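Local coordinates for protein C-domain type II peptide synthetase (Streptomyces globisporus, PDB 4ZNM) that belongs to the condensation domains of type II peptide synthetases and has the two-lobed fold of the CoA-dependent acyltransferase clan, at residues A[46-51]-A[163-168]; A[67-72]-A[177-182]; A[139-144]-A[149-154]; A[172-177]-A[183-188]. All blocks are in the same frame, centred on the assembly; numbering follows the deposited sequence. Where two conformers were deposited one is given.

Contact 1 (A[46-51]-A[163-168]); sequences YHIVGA and WAMHVI
Met-165, modelled as selenomethionine, lays its side chain against Ile-48 and ends beside the backbone of Gly-50. It is one of the residues by which helix 162-180 rests on the sheet. Its chain bends at chi2 (-67°) and again at chi3 (-52°), which keeps CG and SE against the isoleucine while bringing CE to the glycine. CG of Met-165 lies 3.8 Å from Ile-48 CD1 and 4.0 Å from Ile-48 CG2. SE passes the same methyl, CG2 of Ile-48, at 4.0 Å, the two side chains running antiparallel, side by side. The terminal CE of Met-165 comes within 4.1 Å of Gly-50 N. Leu-153 and Ala-155 of strand 148-156 also touch Met-165, which therefore bears on two adjacent strands. Nearby, Tyr-46 stacks on His-157, part of the HHxxxD sequence of condensation domains, and Asp-161 of the same sequence accepts a hydrogen bond from Ala-164 N near the start of helix 162-180. The side-chain contact is apolar, with no polar bond between the two segments: dispersion and shape account for the fit, selenium beside the isoleucine methyl and CE against the glycine backbone, where no side chain intervenes.

Contact 2 (A[67-72]-A[177-182]); sequences LGDVVV and AARRGN. With NA (sodium ion), chain D.
Asp-69 and Arg-179 approach each other from opposite sides, each on its own helix, and close a two-pronged salt bridge side-on, NE and NH2 each taking one carboxylate oxygen. The 2.5 Å between Arg-179 NE and Asp-69 OD2 is shorter than expected and its exact value doubtful, so the pairing rests on the grip by both nitrogens. Arg-179 NH2 donates to the syn lone pair of Asp-69 OD1 at 2.9 Å, with a weak extra bond to OD2. Carboxylate and guanidinium are nearly coplanar, 25° apart, a fit that restrains rotation of both groups. The arginine spans the gap because its chain is extended from CG to NE; Thr-62 touches it, Leu-175 packs against Asp-69, and NH1 has a weak, long ion pair with Glu-65. Just beyond, helix 162-180 ends in a Schellman motif at Gly-181, where Asn-182 N bonds back to Ala-177 O. Asn-182 OD1 binds a sodium ion at 2.4 Å, together with two waters that donate to the carbonyls of Arg-180 and Gly-181. Further inward, Leu-67 packs on Leu-172 and on Ala-139 of strand 137-143, placing this surface bridge above the meeting of helices 60-73 and 162-180 and the sheet beneath them.

Contact 3 (A[139-144]-A[149-154]); sequences AVLGRF and AVLVLI
The ring of Phe-144 lies oblique to the start of the partner strand: its CE2 is 3.6 Å from Val-150 CG2, and CD2 of Phe-144 lies 4.0 Å from Ala-149 CA, again obliquely. With CG anti to the carbonyl carbon (chi1 -58°), the ring turns back toward the hairpin from the corner the chain makes at Phe-144. The other flat group, the guanidinium of Arg-143, makes its salt bridge with Glu-60 through NH1. From there along the hairpin the antiparallel ladder is regular. Val-140 and Val-152 form one hydrogen-bonded pair, at 2.9 Å from Val-140 N to Val-152 O and 2.8 Å from Val-152 N to Val-140 O; Gly-142 and Val-150 form the other. The non-hydrogen-bonded pairs put Ala-139, Leu-141, Arg-143, Ala-149, Leu-151 and Leu-153 on one face. There Leu-153 CD2 is tight against Ala-139 CB at 3.5 Å, and Leu-141 CD1 sits 3.9 Å from Ala-149 CB. Helix 162-180 packs on this leucine face, helix 110-125 on the valine face. The chemistry is that of a buried beta hairpin inside a larger sheet: alternate amides pair within it, others bond to flanking strands, and aliphatic side chains coat both faces.

Contact 4 (A[172-177]-A[183-188]); sequences LLNLYA and PVPPLP
The carboxamide of Asn-174 overlaps the end of Leu-187, the two side chains passing alongside each other from opposing directions. Leu-187 CD2 rests 3.4 Å from Asn-174 CG, and Leu-187 CG lies 3.3 Å from Asn-174 OD1, so that aliphatic carbon abuts both the carbon and the oxygen of the amide. The nitrogen is held more firmly: Asn-174 ND2 donates to Pro-185 O over 2.9 Å, at an N-H...O angle of 170°, with the acceptor in the amide plane and the donor in the carbonyl plane. One such bond orients the amide and fixes which end is N and which is O, placing OD1 against Leu-187. CG stands anti to the backbone N (chi1 175°), which carries the amide out from the helix toward the loop.

The layout illustrates a chain folding back on itself after a helix. Beyond the end of helix 162-180, residues 183-188 return along it toward its start, extended and rich in prolines; a proline has no N-H to give, but its carbonyl remains available to the helix. Val-184 faces inward: its CG1 sits 3.6 Å from Ala-177 CB, and its CB 3.6 Å from Asn-174 ND2, bracketing the amide on the side away from Leu-187. At the other end of the contact, Leu-187 CD1 meets Leu-175 CD2 at 3.8 Å, the two leucines crossing at about a right angle. Leu-187 also touches Arg-73 of helix 60-73.

Helix 162-180 is the common element: contacts 1, 2 and 4 each use part of it, and contact 3 lies in the sheet it packs upon. Contacts 2 and 4 are neighbours, their centres about 7 Å apart, and share Ala-177. Contact 1 sits about 18 Å from either, nearer the chain's centre. Strands 47-55 and 148-156 are adjacent in the six-stranded sheet, joining contacts 1 and 3, whose centres are about 13 Å apart. Along the chain, contact 3 is nested within the loops closed by contacts 1 and 2, and contact 4 follows contacts 1 and 3. Within this part of the fold the helix joins sheet, helix 60-73 and returning loop.

Contact 1 (A[46-51]-A[163-168])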
loop_
_atom_site.group_PDB
_atom_site.type_symbol
_atom_site.label_atom_id
_atom_site.label_comp_id
_atom_site.label_asym_id
_atom_site.label_seq_id
_atom_site.Cartn_x
_atom_site.Cartn_y
_atom_site.Cartn_z
ATOM N N TYR A 46 -7.042 -8.417 -6.201
ATOM C CA TYR A 46 -6.542 -7.060 -5.954
ATOM C C TYR A 46 -7.146 -6.584 -4.638
ATOM O O TYR A 46 -8.135 -5.835 -4.586
ATOM C CB TYR A 46 -6.867 -6.109 -7.117
ATOM C CG TYR A 46 -6.237 -4.779 -6.957
ATOM C CD1 TYR A 46 -4.860 -4.623 -7.108
ATOM C CD2 TYR A 46 -6.999 -3.668 -6.656
ATOM C CE1 TYR A 46 -4.256 -3.393 -6.982
ATOM C CE2 TYR A 46 -6.393 -2.423 -6.498
ATOM C CZ TYR A 46 -5.029 -2.301 -6.675
ATOM O OH TYR A 46 -4.412 -1.081 -6.512
ATOM N N HIS A 47 -6.564 -7.097 -3.553
ATOM C CA HIS A 47 -7.055 -6.825 -2.225
ATOM C C HIS A 47 -5.926 -6.389 -1.308
ATOM O O HIS A 47 -4.757 -6.375 -1.693
ATOM C CB HIS A 47 -7.782 -8.052 -1.637
ATOM C CG HIS A 47 -7.048 -9.345 -1.797
ATOM N ND1 HIS A 47 -5.735 -9.512 -1.403
ATOM C CD2 HIS A 47 -7.449 -10.535 -2.306
ATOM C CE1 HIS A 47 -5.363 -10.757 -1.658
ATOM N NE2 HIS A 47 -6.388 -11.402 -2.191
ATOM N N ILE A 48 -6.307 -5.959 -0.116
ATOM C CA ILE A 48 -5.343 -5.548 0.886
ATOM C C ILE A 48 -5.717 -6.300 2.161
ATOM O O ILE A 48 -6.905 -6.417 2.479
ATOM C CB ILE A 48 -5.348 -3.992 1.069
ATOM C CG1 ILE A 48 -4.385 -3.552 2.164
ATOM C CG2 ILE A 48 -6.761 -3.508 1.420
ATOM C CD1 ILE A 48 -4.235 -1.977 2.222
ATOM N N VAL A 49 -4.720 -6.824 2.872
ATOM C CA VAL A 49 -4.976 -7.633 4.069
ATOM C C VAL A 49 -4.236 -7.008 5.215
ATOM O O VAL A 49 -3.187 -6.430 5.030
ATOM C CB VAL A 49 -4.534 -9.107 3.918
ATOM C CG1 VAL A 49 -5.172 -9.732 2.724
ATOM C CG2 VAL A 49 -3.003 -9.172 3.813
ATOM N N GLY A 50 -4.773 -7.170 6.413
ATOM C CA GLY A 50 -4.079 -6.737 7.610
ATOM C C GLY A 50 -4.448 -7.664 8.753
ATOM O O GLY A 50 -5.491 -8.354 8.723
ATOM N N ALA A 51 -3.570 -7.697 9.736
ATOM C CA ALA A 51 -3.763 -8.546 10.910
ATOM C C ALA A 51 -3.448 -7.784 12.175
ATOM O O ALA A 51 -2.479 -7.007 12.218
ATOM C CB ALA A 51 -2.886 -9.768 10.821
ATOM N N TRP A 163 -4.338 3.235 4.992
ATOM C CA TRP A 163 -4.908 4.156 5.982
ATOM C C TRP A 163 -6.350 3.756 6.283
ATOM O O TRP A 163 -6.789 3.723 7.452
ATOM C CB TRP A 163 -4.815 5.612 5.475
ATOM C CG TRP A 163 -5.417 6.655 6.377
ATOM C CD1 TRP A 163 -6.727 6.849 6.627
ATOM C CD2 TRP A 163 -4.718 7.678 7.101
ATOM N NE1 TRP A 163 -6.900 7.912 7.466
ATOM C CE2 TRP A 163 -5.682 8.440 7.776
ATOM C CE3 TRP A 163 -3.371 8.009 7.254
ATOM C CZ2 TRP A 163 -5.350 9.521 8.586
ATOM C CZ3 TRP A 163 -3.039 9.080 8.062
ATOM C CH2 TRP A 163 -4.026 9.823 8.721
ATOM N N ALA A 164 -7.078 3.378 5.240
ATOM C CA ALA A 164 -8.461 2.926 5.414
ATOM C C ALA A 164 -8.554 1.680 6.281
ATOM O O ALA A 164 -9.510 1.528 7.028
ATOM C CB ALA A 164 -9.128 2.648 4.044
HETATM N N MSE A 165 -7.584 0.777 6.161
HETATM C CA MSE A 165 -7.594 -0.472 6.937
HETATM C C MSE A 165 -7.387 -0.141 8.440
HETATM O O MSE A 165 -7.992 -0.733 9.312
HETATM C CB MSE A 165 -6.503 -1.435 6.459
HETATM C CG MSE A 165 -6.748 -2.078 5.111
HETATM SE SE MSE A 165 -8.253 -3.287 5.103
HETATM C CE MSE A 165 -7.769 -4.400 6.602
ATOM N N HIS A 166 -6.541 0.823 8.719
ATOM C CA HIS A 166 -6.359 1.288 10.104
ATOM C C HIS A 166 -7.705 1.831 10.633
ATOM O O HIS A 166 -8.132 1.456 11.732
ATOM C CB HIS A 166 -5.263 2.316 10.166
ATOM C CG HIS A 166 -5.183 3.031 11.473
ATOM N ND1 HIS A 166 -4.218 2.747 12.418
ATOM C CD2 HIS A 166 -5.950 4.020 12.002
ATOM C CE1 HIS A 166 -4.391 3.531 13.469
ATOM N NE2 HIS A 166 -5.438 4.310 13.244
ATOM N N VAL A 167 -8.402 2.645 9.834
ATOM C CA VAL A 167 -9.715 3.187 10.211
ATOM C C VAL A 167 -10.753 2.069 10.435
ATOM O O VAL A 167 -11.530 2.109 11.406
ATOM C CB VAL A 167 -10.224 4.205 9.160
ATOM C CG1 VAL A 167 -11.693 4.608 9.441
ATOM C CG2 VAL A 167 -9.336 5.484 9.158
ATOM N N ILE A 168 -10.767 1.054 9.572
ATOM C CA ILE A 168 -11.748 -0.024 9.661
ATOM C C ILE A 168 -11.592 -0.792 10.983
ATOM O O ILE A 168 -12.573 -1.176 11.631
ATOM C CB ILE A 168 -11.610 -0.961 8.474
ATOM C CG1 ILE A 168 -12.054 -0.245 7.184
ATOM C CG2 ILE A 168 -12.440 -2.263 8.684
ATOM C CD1 ILE A 168 -11.660 -1.003 5.909
#

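Contact 2 (A[67-72]-A[177-182])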
loop_
_atom_site.group_PDB
_atom_site.type_symbol
_atom_site.label_atom_id
_atom_site.label_comp_id
_atom_site.label_asym_id
_atom_site.label_seq_id
_atom_site.Cartn_x
_atom_site.Cartn_y
_atom_site.Cartn_z
ATOM N N LEU A 67 -18.966 -6.072 12.660
ATOM C CA LEU A 67 -18.463 -6.076 11.295
ATOM C C LEU A 67 -19.555 -5.643 10.301
ATOM O O LEU A 67 -19.291 -4.867 9.370
ATOM C CB LEU A 67 -17.924 -7.453 10.929
ATOM C CG LEU A 67 -17.079 -7.347 9.659
ATOM C CD1 LEU A 67 -15.639 -7.171 10.067
ATOM C CD2 LEU A 67 -17.284 -8.535 8.746
ATOM N N GLY A 68 -20.766 -6.133 10.507
ATOM C CA GLY A 68 -21.940 -5.608 9.825
ATOM C C GLY A 68 -22.061 -4.094 9.996
ATOM O O GLY A 68 -22.270 -3.370 9.028
ATOM N N ASP A 69 -21.851 -3.617 11.214
ATOM C CA ASP A 69 -21.974 -2.180 11.544
ATOM C C ASP A 69 -20.981 -1.349 10.731
ATOM O O ASP A 69 -21.305 -0.257 10.256
ATOM C CB ASP A 69 -21.699 -1.908 13.034
ATOM C CG ASP A 69 -22.773 -2.449 13.962
ATOM O OD1 ASP A 69 -23.880 -2.751 13.474
ATOM O OD2 ASP A 69 -22.514 -2.542 15.203
ATOM N N VAL A 70 -19.769 -1.879 10.572
ATOM C CA VAL A 70 -18.690 -1.117 9.965
ATOM C C VAL A 70 -18.856 -1.070 8.450
ATOM O O VAL A 70 -18.362 -0.145 7.800
ATOM C CB VAL A 70 -17.297 -1.673 10.369
ATOM C CG1 VAL A 70 -16.904 -2.925 9.577
ATOM C CG2 VAL A 70 -16.232 -0.599 10.170
ATOM N N VAL A 71 -19.580 -2.038 7.892
ATOM C CA VAL A 71 -19.909 -2.021 6.477
ATOM C C VAL A 71 -21.064 -1.048 6.229
ATOM O O VAL A 71 -21.063 -0.327 5.230
ATOM C CB VAL A 71 -20.258 -3.424 5.970
ATOM C CG1 VAL A 71 -20.848 -3.349 4.561
ATOM C CG2 VAL A 71 -18.974 -4.298 5.968
ATOM N N VAL A 72 -22.033 -1.003 7.142
ATOM C CA VAL A 72 -23.119 -0.041 7.006
ATOM C C VAL A 72 -22.527 1.363 7.103
ATOM O O VAL A 72 -22.936 2.257 6.389
ATOM C CB VAL A 72 -24.190 -0.233 8.040
ATOM C CG1 VAL A 72 -25.133 0.956 8.052
ATOM C CG2 VAL A 72 -24.954 -1.555 7.805
ATOM N N ALA A 177 -16.952 -2.740 21.185
ATOM C CA ALA A 177 -16.948 -2.361 22.586
ATOM C C ALA A 177 -18.256 -1.710 22.957
ATOM O O ALA A 177 -18.804 -2.002 24.003
ATOM C CB ALA A 177 -15.800 -1.447 22.887
ATOM N N ALA A 178 -18.780 -0.821 22.128
ATOM C CA ALA A 178 -20.020 -0.157 22.531
ATOM C C ALA A 178 -21.160 -1.190 22.656
ATOM O O ALA A 178 -21.945 -1.140 23.595
ATOM C CB ALA A 178 -20.398 0.928 21.560
ATOM N N ARG A 179 -21.231 -2.140 21.726
ATOM C CA ARG A 179 -22.249 -3.200 21.790
ATOM C C ARG A 179 -22.125 -4.016 23.050
ATOM O O ARG A 179 -23.131 -4.395 23.640
ATOM C CB ARG A 179 -22.144 -4.123 20.570
ATOM C CG ARG A 179 -22.804 -3.563 19.357
ATOM C CD ARG A 179 -22.732 -4.528 18.182
ATOM N NE ARG A 179 -23.471 -3.979 17.060
ATOM C CZ ARG A 179 -24.778 -4.142 16.891
ATOM N NH1 ARG A 179 -25.475 -4.868 17.745
ATOM N NH2 ARG A 179 -25.383 -3.606 15.846
ATOM N N ARG A 180 -20.886 -4.258 23.486
ATOM C CA ARG A 180 -20.625 -4.975 24.720
ATOM C C ARG A 180 -20.939 -4.121 25.945
ATOM O O ARG A 180 -20.963 -4.616 27.052
ATOM C CB ARG A 180 -19.156 -5.439 24.782
ATOM C CG ARG A 180 -18.742 -6.456 23.744
ATOM C CD ARG A 180 -19.381 -7.815 24.016
ATOM N NE ARG A 180 -18.735 -8.474 25.141
ATOM C CZ ARG A 180 -19.282 -9.465 25.849
ATOM N NH1 ARG A 180 -20.509 -9.911 25.574
ATOM N NH2 ARG A 180 -18.593 -9.992 26.840
ATOM N N GLY A 181 -21.144 -2.823 25.763
ATOM C CA GLY A 181 -21.397 -1.955 26.901
ATOM C C GLY A 181 -20.151 -1.536 27.667
ATOM O O GLY A 181 -20.205 -1.308 28.874
ATOM N N ASN A 182 -19.034 -1.453 26.958
ATOM C CA ASN A 182 -17.750 -1.086 27.539
ATOM C C ASN A 182 -17.454 0.329 27.122
ATOM O O ASN A 182 -17.870 0.751 26.049
ATOM C CB ASN A 182 -16.633 -2.012 27.051
ATOM C CG ASN A 182 -16.856 -3.455 27.453
ATOM O OD1 ASN A 182 -17.394 -3.719 28.514
ATOM N ND2 ASN A 182 -16.434 -4.391 26.601
HETATM NA NA NA D . -18.008 -5.263 30.179
HETATM O O HOH W 1 -20.402 -5.110 29.685
HETATM O O HOH W 2 -18.837 -3.228 31.110
#

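Contact 3 (A[139-144]-A[149-154])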
loop_
_atom_site.group_PDB
_atom_site.type_symbol
_atom_site.label_atom_id
_atom_site.label_comp_id
_atom_site.label_asym_id
_atom_site.label_seq_id
_atom_site.Cartn_x
_atom_site.Cartn_y
_atom_site.Cartn_z
ATOM N N ALA A 139 -13.625 -11.006 7.278
ATOM C CA ALA A 139 -12.821 -11.155 8.479
ATOM C C ALA A 139 -12.685 -12.609 8.869
ATOM O O ALA A 139 -13.649 -13.400 8.799
ATOM C CB ALA A 139 -13.430 -10.391 9.611
ATOM N N VAL A 140 -11.487 -12.941 9.313
ATOM C CA VAL A 140 -11.189 -14.259 9.823
ATOM C C VAL A 140 -10.537 -14.054 11.210
ATOM O O VAL A 140 -9.522 -13.382 11.336
ATOM C CB VAL A 140 -10.271 -15.031 8.876
ATOM C CG1 VAL A 140 -9.973 -16.398 9.423
ATOM C CG2 VAL A 140 -10.905 -15.133 7.491
ATOM N N LEU A 141 -11.136 -14.646 12.234
ATOM C CA LEU A 141 -10.591 -14.589 13.582
ATOM C C LEU A 141 -9.945 -15.925 13.957
ATOM O O LEU A 141 -10.620 -16.960 13.996
ATOM C CB LEU A 141 -11.706 -14.226 14.560
ATOM C CG LEU A 141 -11.243 -14.107 16.018
ATOM C CD1 LEU A 141 -10.401 -12.860 16.226
ATOM C CD2 LEU A 141 -12.448 -14.110 16.911
ATOM N N GLY A 142 -8.627 -15.907 14.168
ATOM C CA GLY A 142 -7.926 -17.079 14.653
ATOM C C GLY A 142 -7.688 -17.012 16.153
ATOM O O GLY A 142 -6.931 -16.176 16.615
ATOM N N ARG A 143 -8.324 -17.883 16.925
ATOM C CA ARG A 143 -8.196 -17.796 18.397
ATOM C C ARG A 143 -7.223 -18.810 18.888
ATOM O O ARG A 143 -7.298 -19.966 18.521
ATOM C CB ARG A 143 -9.538 -17.996 19.058
ATOM C CG ARG A 143 -10.612 -17.053 18.524
ATOM C CD ARG A 143 -11.869 -17.114 19.368
ATOM N NE ARG A 143 -11.671 -16.443 20.631
ATOM C CZ ARG A 143 -12.615 -16.275 21.553
ATOM N NH1 ARG A 143 -13.853 -16.721 21.353
ATOM N NH2 ARG A 143 -12.316 -15.661 22.683
ATOM N N PHE A 144 -6.316 -18.392 19.752
ATOM C CA PHE A 144 -5.459 -19.338 20.449
ATOM C C PHE A 144 -6.105 -19.900 21.707
ATOM O O PHE A 144 -6.009 -21.101 21.995
ATOM C CB PHE A 144 -4.151 -18.662 20.805
ATOM C CG PHE A 144 -3.422 -18.124 19.601
ATOM C CD1 PHE A 144 -2.797 -18.981 18.709
ATOM C CD2 PHE A 144 -3.361 -16.766 19.366
ATOM C CE1 PHE A 144 -2.114 -18.477 17.605
ATOM C CE2 PHE A 144 -2.677 -16.272 18.279
ATOM C CZ PHE A 144 -2.061 -17.130 17.395
ATOM N N ALA A 149 -5.867 -13.870 20.391
ATOM C CA ALA A 149 -6.341 -14.175 19.038
ATOM C C ALA A 149 -5.646 -13.272 18.031
ATOM O O ALA A 149 -5.022 -12.265 18.411
ATOM C CB ALA A 149 -7.844 -13.983 18.927
ATOM N N VAL A 150 -5.750 -13.663 16.768
ATOM C CA VAL A 150 -5.326 -12.850 15.643
ATOM C C VAL A 150 -6.549 -12.570 14.751
ATOM O O VAL A 150 -7.225 -13.497 14.336
ATOM C CB VAL A 150 -4.220 -13.563 14.838
ATOM C CG1 VAL A 150 -3.841 -12.736 13.572
ATOM C CG2 VAL A 150 -3.023 -13.767 15.695
ATOM N N LEU A 151 -6.830 -11.299 14.489
ATOM C CA LEU A 151 -7.925 -10.923 13.622
ATOM C C LEU A 151 -7.360 -10.516 12.263
ATOM O O LEU A 151 -6.538 -9.587 12.201
ATOM C CB LEU A 151 -8.705 -9.764 14.218
ATOM C CG LEU A 151 -9.849 -9.276 13.312
ATOM C CD1 LEU A 151 -10.880 -10.373 12.985
ATOM C CD2 LEU A 151 -10.502 -8.051 13.901
ATOM N N VAL A 152 -7.781 -11.200 11.203
ATOM C CA VAL A 152 -7.361 -10.851 9.840
ATOM C C VAL A 152 -8.506 -10.222 9.067
ATOM O O VAL A 152 -9.579 -10.793 8.943
ATOM C CB VAL A 152 -6.852 -12.056 9.045
ATOM C CG1 VAL A 152 -6.383 -11.631 7.640
ATOM C CG2 VAL A 152 -5.731 -12.763 9.805
ATOM N N LEU A 153 -8.261 -9.029 8.552
ATOM C CA LEU A 153 -9.191 -8.408 7.642
ATOM C C LEU A 153 -8.664 -8.384 6.207
ATOM O O LEU A 153 -7.460 -8.190 5.938
ATOM C CB LEU A 153 -9.493 -6.992 8.105
ATOM C CG LEU A 153 -9.964 -6.847 9.554
ATOM C CD1 LEU A 153 -10.281 -5.355 9.817
ATOM C CD2 LEU A 153 -11.176 -7.748 9.822
ATOM N N ILE A 154 -9.585 -8.559 5.281
ATOM C CA ILE A 154 -9.272 -8.453 3.872
ATOM C C ILE A 154 -10.335 -7.632 3.186
ATOM O O ILE A 154 -11.522 -7.788 3.431
ATOM C CB ILE A 154 -9.142 -9.822 3.239
ATOM C CG1 ILE A 154 -8.792 -9.671 1.762
ATOM C CG2 ILE A 154 -10.393 -10.615 3.459
ATOM C CD1 ILE A 154 -8.453 -10.992 1.109
#

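Contact 4 (A[172-177]-A[183-188])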
loop_
_atom_site.group_PDB
_atom_site.type_symbol
_atom_site.label_atom_id
_atom_site.label_comp_id
_atom_site.label_asym_id
_atom_site.label_seq_id
_atom_site.Cartn_x
_atom_site.Cartn_y
_atom_site.Cartn_z
ATOM N N LEU A 172 -14.221 -0.811 13.950
ATOM C CA LEU A 172 -14.767 -2.136 14.265
ATOM C C LEU A 172 -14.696 -2.437 15.745
ATOM O O LEU A 172 -15.679 -2.846 16.350
ATOM C CB LEU A 172 -14.019 -3.221 13.512
ATOM C CG LEU A 172 -14.345 -4.654 13.925
ATOM C CD1 LEU A 172 -15.771 -4.952 13.502
ATOM C CD2 LEU A 172 -13.361 -5.622 13.322
ATOM N N LEU A 173 -13.512 -2.246 16.321
ATOM C CA LEU A 173 -13.319 -2.576 17.725
ATOM C C LEU A 173 -14.018 -1.580 18.653
ATOM O O LEU A 173 -14.446 -1.947 19.754
ATOM C CB LEU A 173 -11.820 -2.687 18.013
ATOM C CG LEU A 173 -11.232 -3.862 17.168
ATOM C CD1 LEU A 173 -9.789 -4.036 17.494
ATOM C CD2 LEU A 173 -11.928 -5.183 17.436
ATOM N N ASN A 174 -14.195 -0.349 18.195
ATOM C CA ASN A 174 -14.987 0.638 18.946
ATOM C C ASN A 174 -16.473 0.267 18.939
ATOM O O ASN A 174 -17.122 0.258 19.973
ATOM C CB ASN A 174 -14.779 2.023 18.341
ATOM C CG ASN A 174 -15.644 3.090 18.975
ATOM O OD1 ASN A 174 -16.861 3.131 18.782
ATOM N ND2 ASN A 174 -15.007 3.993 19.702
ATOM N N LEU A 175 -17.011 -0.049 17.758
ATOM C CA LEU A 175 -18.423 -0.421 17.657
ATOM C C LEU A 175 -18.694 -1.729 18.453
ATOM O O LEU A 175 -19.750 -1.891 19.063
ATOM C CB LEU A 175 -18.829 -0.587 16.185
ATOM C CG LEU A 175 -18.793 0.746 15.411
ATOM C CD1 LEU A 175 -18.918 0.498 13.951
ATOM C CD2 LEU A 175 -19.901 1.743 15.888
ATOM N N TYR A 176 -17.741 -2.655 18.417
ATOM C CA TYR A 176 -17.819 -3.886 19.208
ATOM C C TYR A 176 -17.886 -3.551 20.708
ATOM O O TYR A 176 -18.788 -3.990 21.419
ATOM C CB TYR A 176 -16.597 -4.798 18.905
ATOM C CG TYR A 176 -16.446 -5.939 19.884
ATOM C CD1 TYR A 176 -17.133 -7.126 19.683
ATOM C CD2 TYR A 176 -15.621 -5.842 20.992
ATOM C CE1 TYR A 176 -17.020 -8.167 20.550
ATOM C CE2 TYR A 176 -15.501 -6.892 21.893
ATOM C CZ TYR A 176 -16.209 -8.049 21.664
ATOM O OH TYR A 176 -16.108 -9.098 22.522
ATOM N N ALA A 177 -16.952 -2.740 21.185
ATOM C CA ALA A 177 -16.948 -2.361 22.586
ATOM C C ALA A 177 -18.256 -1.710 22.957
ATOM O O ALA A 177 -18.804 -2.002 24.003
ATOM C CB ALA A 177 -15.800 -1.447 22.887
ATOM N N PRO A 183 -16.667 1.047 27.921
ATOM C CA PRO A 183 -16.453 2.463 27.638
ATOM C C PRO A 183 -15.516 2.693 26.462
ATOM O O PRO A 183 -14.439 2.069 26.361
ATOM C CB PRO A 183 -15.855 2.981 28.948
ATOM C CG PRO A 183 -15.079 1.817 29.465
ATOM C CD PRO A 183 -15.837 0.578 29.045
ATOM N N VAL A 184 -15.989 3.534 25.543
ATOM C CA VAL A 184 -15.242 3.972 24.366
ATOM C C VAL A 184 -15.764 5.350 24.038
ATOM O O VAL A 184 -16.909 5.641 24.282
ATOM C CB VAL A 184 -15.396 3.041 23.107
ATOM C CG1 VAL A 184 -14.410 1.845 23.131
ATOM C CG2 VAL A 184 -16.813 2.579 22.939
ATOM N N PRO A 185 -14.928 6.194 23.447
ATOM C CA PRO A 185 -15.409 7.495 22.987
ATOM C C PRO A 185 -16.273 7.364 21.748
ATOM O O PRO A 185 -16.194 6.329 21.050
ATOM C CB PRO A 185 -14.118 8.242 22.671
ATOM C CG PRO A 185 -13.213 7.143 22.179
ATOM C CD PRO A 185 -13.534 5.948 23.048
ATOM N N PRO A 186 -17.103 8.380 21.469
ATOM C CA PRO A 186 -17.880 8.320 20.225
ATOM C C PRO A 186 -16.973 8.363 19.010
ATOM O O PRO A 186 -15.899 8.973 19.062
ATOM C CB PRO A 186 -18.752 9.574 20.283
ATOM C CG PRO A 186 -17.995 10.516 21.164
ATOM C CD PRO A 186 -17.363 9.623 22.220
ATOM N N LEU A 187 -17.407 7.722 17.934
ATOM C CA LEU A 187 -16.717 7.833 16.663
ATOM C C LEU A 187 -17.165 9.121 16.007
ATOM O O LEU A 187 -18.336 9.466 16.085
ATOM C CB LEU A 187 -17.029 6.637 15.750
ATOM C CG LEU A 187 -16.568 5.260 16.233
ATOM C CD1 LEU A 187 -17.026 4.184 15.252
ATOM C CD2 LEU A 187 -15.055 5.233 16.389
ATOM N N PRO A 188 -16.245 9.834 15.347
ATOM C CA PRO A 188 -16.703 10.975 14.552
ATOM C C PRO A 188 -17.571 10.525 13.360
ATOM O O PRO A 188 -17.453 9.403 12.896
ATOM C CB PRO A 188 -15.395 11.620 14.091
ATOM C CG PRO A 188 -14.392 10.502 14.091
ATOM C CD PRO A 188 -14.786 9.629 15.244
#